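Geranyltranstransferase (Legionella pneumophila subsp. pneumophila, PDB 3LOM) probably catalyses the magnesium-dependent condensation of isoprenoid diphosphates to make farnesyl diphosphate, as a member of the FPP/GGPP synthase family. Local coordinates at residues Leu260-Lys263 / Gln264-Glu267. Numbering follows the deposited sequence.
Sequences LFNK and QQLE
Asn262 and Gln265 exchange hydrogen bonds between side chain and backbone, forming a capping box at the start of helix 263-279. Asn262 is the N-cap: its OD1 accepts from Gln265 N at 2.9 Å, the donor tilted 33° from the carbonyl plane of the asparagine amide. In return, Gln265 OE1 takes the Asn262 N-H at 3.1 Å, a fairly straight bond that reaches the glutamine oxygen from above its carbonyl plane. The two side chains cross at about a right angle, their amide planes 53° apart. Gln265 gets there with CG anti to its own carbonyl carbon (chi1 -76°) and the chain extended beyond it, which carries the amide back to the backbone N of the N-cap residue. This brings the acceptors Asn262 OD1 and Gln265 OE1 within 3.1 Å of each other, an approach probably made tolerable by the N-H each one receives. Next to the cap, Gln264 CG lies 3.5 Å from Asn262 ND2. Phe261, the first residue to leave the preceding helix, sets its CB 3.9 Å from Gln265 CB and 4.0 Å from Leu266 CB, beside the box. Leu266 N and Glu267 N bond to the carbonyls of Asn262 and Lys263, beginning the helical pattern. Lys263 and Glu267 run alongside each other in the same direction, but Lys263 NZ stays 5.3 Å from Glu267 OE2; the carboxylate meets Lys263 CG instead, and its OE2 is hydrogen-bonded to Tyr232 of helix 209-236. Leu266 packs on that same helix, whereas Phe261 touches Glu178 of helix 178-201. The reciprocal bonds thus give Gln265 N, in the first turn, a side-chain acceptor and probably restrain both amides through their oxygens, consistent with a capping box marking the start of helix 263-279 at the protein surface.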
ATOM      1  N   LEU A 260      22.742  -0.553  25.452  1.00 72.96           N
ATOM      2  CA  LEU A 260      23.061  -1.960  25.658  1.00 71.97           C
ATOM      3  C   LEU A 260      24.537  -2.262  25.423  1.00 74.36           C
ATOM      4  O   LEU A 260      25.098  -3.139  26.075  1.00 74.01           O
ATOM      5  CB  LEU A 260      22.164  -2.850  24.794  1.00 74.02           C
ATOM      6  CG  LEU A 260      20.947  -3.495  25.476  1.00 84.09           C
ATOM      7  CD1 LEU A 260      20.181  -2.562  26.430  1.00 92.15           C
ATOM      8  CD2 LEU A 260      20.011  -4.048  24.428  1.00 96.63           C
ATOM      9  N   PHE A 261      25.156  -1.547  24.487  1.00 76.42           N
ATOM     10  CA  PHE A 261      26.609  -1.569  24.332  1.00 74.03           C
ATOM     11  C   PHE A 261      27.163  -0.250  24.824  1.00 75.20           C
ATOM     12  O   PHE A 261      26.509   0.784  24.688  1.00 79.60           O
ATOM     13  CB  PHE A 261      27.019  -1.763  22.872  1.00 72.81           C
ATOM     14  CG  PHE A 261      26.534  -3.040  22.269  1.00 68.01           C
ATOM     15  CD1 PHE A 261      25.398  -3.054  21.466  1.00 69.48           C
ATOM     16  CD2 PHE A 261      27.212  -4.231  22.500  1.00 72.06           C
ATOM     17  CE1 PHE A 261      24.942  -4.235  20.903  1.00 64.67           C
ATOM     18  CE2 PHE A 261      26.764  -5.420  21.941  1.00 72.75           C
ATOM     19  CZ  PHE A 261      25.625  -5.422  21.139  1.00 78.27           C
ATOM     20  N   ASN A 262      28.366  -0.282  25.393  1.00 75.02           N
ATOM     21  CA  ASN A 262      29.045   0.950  25.783  1.00 76.05           C
ATOM     22  C   ASN A 262      29.775   1.559  24.578  1.00 74.82           C
ATOM     23  O   ASN A 262      29.833   0.938  23.514  1.00 75.04           O
ATOM     24  CB  ASN A 262      29.943   0.727  27.022  1.00 78.36           C
ATOM     25  CG  ASN A 262      31.426   0.563  26.688  1.00 89.47           C
ATOM     26  OD1 ASN A 262      31.820  -0.244  25.843  1.00 93.05           O
ATOM     27  ND2 ASN A 262      32.258   1.334  27.381  1.00 93.83           N
ATOM     28  N   LYS A 263      30.306   2.767  24.749  1.00 77.49           N
ATOM     29  CA  LYS A 263      31.021   3.491  23.697  1.00 80.84           C
ATOM     30  C   LYS A 263      31.995   2.620  22.889  1.00 83.61           C
ATOM     31  O   LYS A 263      31.878   2.529  21.665  1.00 81.45           O
ATOM     32  CB  LYS A 263      31.752   4.689  24.310  1.00 83.18           C
ATOM     33  CG  LYS A 263      32.113   5.785  23.324  1.00 91.67           C
ATOM     34  CD  LYS A 263      32.599   7.028  24.048  1.00 94.97           C
ATOM     35  CE  LYS A 263      33.184   8.033  23.067  1.00105.31           C
ATOM     36  NZ  LYS A 263      33.366   9.367  23.702  1.00111.86           N
ATOM     37  N   GLN A 264      32.914   1.954  23.585  1.00 84.59           N
ATOM     38  CA  GLN A 264      33.973   1.167  22.947  1.00 85.81           C
ATOM     39  C   GLN A 264      33.424  -0.108  22.320  1.00 84.44           C
ATOM     40  O   GLN A 264      33.872  -0.520  21.246  1.00 86.48           O
ATOM     41  CB  GLN A 264      35.096   0.814  23.941  1.00 86.88           C
ATOM     42  CG  GLN A 264      35.033   1.476  25.334  1.00 93.50           C
ATOM     43  CD  GLN A 264      35.222   2.998  25.340  1.00102.90           C
ATOM     44  OE1 GLN A 264      34.720   3.681  26.237  1.00106.43           O
ATOM     45  NE2 GLN A 264      35.935   3.529  24.345  1.00106.11           N
ATOM     46  N   GLN A 265      32.458  -0.722  23.005  1.00 83.84           N
ATOM     47  CA  GLN A 265      31.781  -1.926  22.521  1.00 84.19           C
ATOM     48  C   GLN A 265      30.999  -1.640  21.250  1.00 81.23           C
ATOM     49  O   GLN A 265      31.062  -2.418  20.293  1.00 81.57           O
ATOM     50  CB  GLN A 265      30.821  -2.475  23.577  1.00 85.15           C
ATOM     51  CG  GLN A 265      31.480  -3.203  24.733  1.00 91.91           C
ATOM     52  CD  GLN A 265      30.484  -3.557  25.813  1.00 92.60           C
ATOM     53  OE1 GLN A 265      29.999  -2.685  26.536  1.00 96.79           O
ATOM     54  NE2 GLN A 265      30.166  -4.841  25.926  1.00 86.05           N
ATOM     55  N   LEU A 266      30.266  -0.528  21.255  1.00 72.90           N
ATOM     56  CA  LEU A 266      29.471  -0.126  20.104  1.00 77.20           C
ATOM     57  C   LEU A 266      30.376   0.170  18.920  1.00 78.28           C
ATOM     58  O   LEU A 266      30.117  -0.321  17.825  1.00 77.82           O
ATOM     59  CB  LEU A 266      28.570   1.071  20.432  1.00 76.45           C
ATOM     60  CG  LEU A 266      27.539   1.559  19.401  1.00 76.25           C
ATOM     61  CD1 LEU A 266      26.844   0.436  18.623  1.00 49.32           C
ATOM     62  CD2 LEU A 266      26.513   2.417  20.103  1.00 69.94           C
ATOM     63  N   GLU A 267      31.444   0.934  19.167  1.00 79.15           N
ATOM     64  CA  GLU A 267      32.468   1.255  18.165  1.00 77.57           C
ATOM     65  C   GLU A 267      33.026   0.020  17.466  1.00 78.72           C
ATOM     66  O   GLU A 267      33.197   0.020  16.245  1.00 77.52           O
ATOM     67  CB  GLU A 267      33.619   2.032  18.805  1.00 79.30           C
ATOM     68  CG  GLU A 267      33.402   3.534  18.879  1.00 77.30           C
ATOM     69  CD  GLU A 267      34.351   4.225  19.849  1.00 83.75           C
ATOM     70  OE1 GLU A 267      35.424   3.657  20.157  1.00 81.09           O
ATOM     71  OE2 GLU A 267      34.020   5.342  20.305  1.00 77.95           O
TER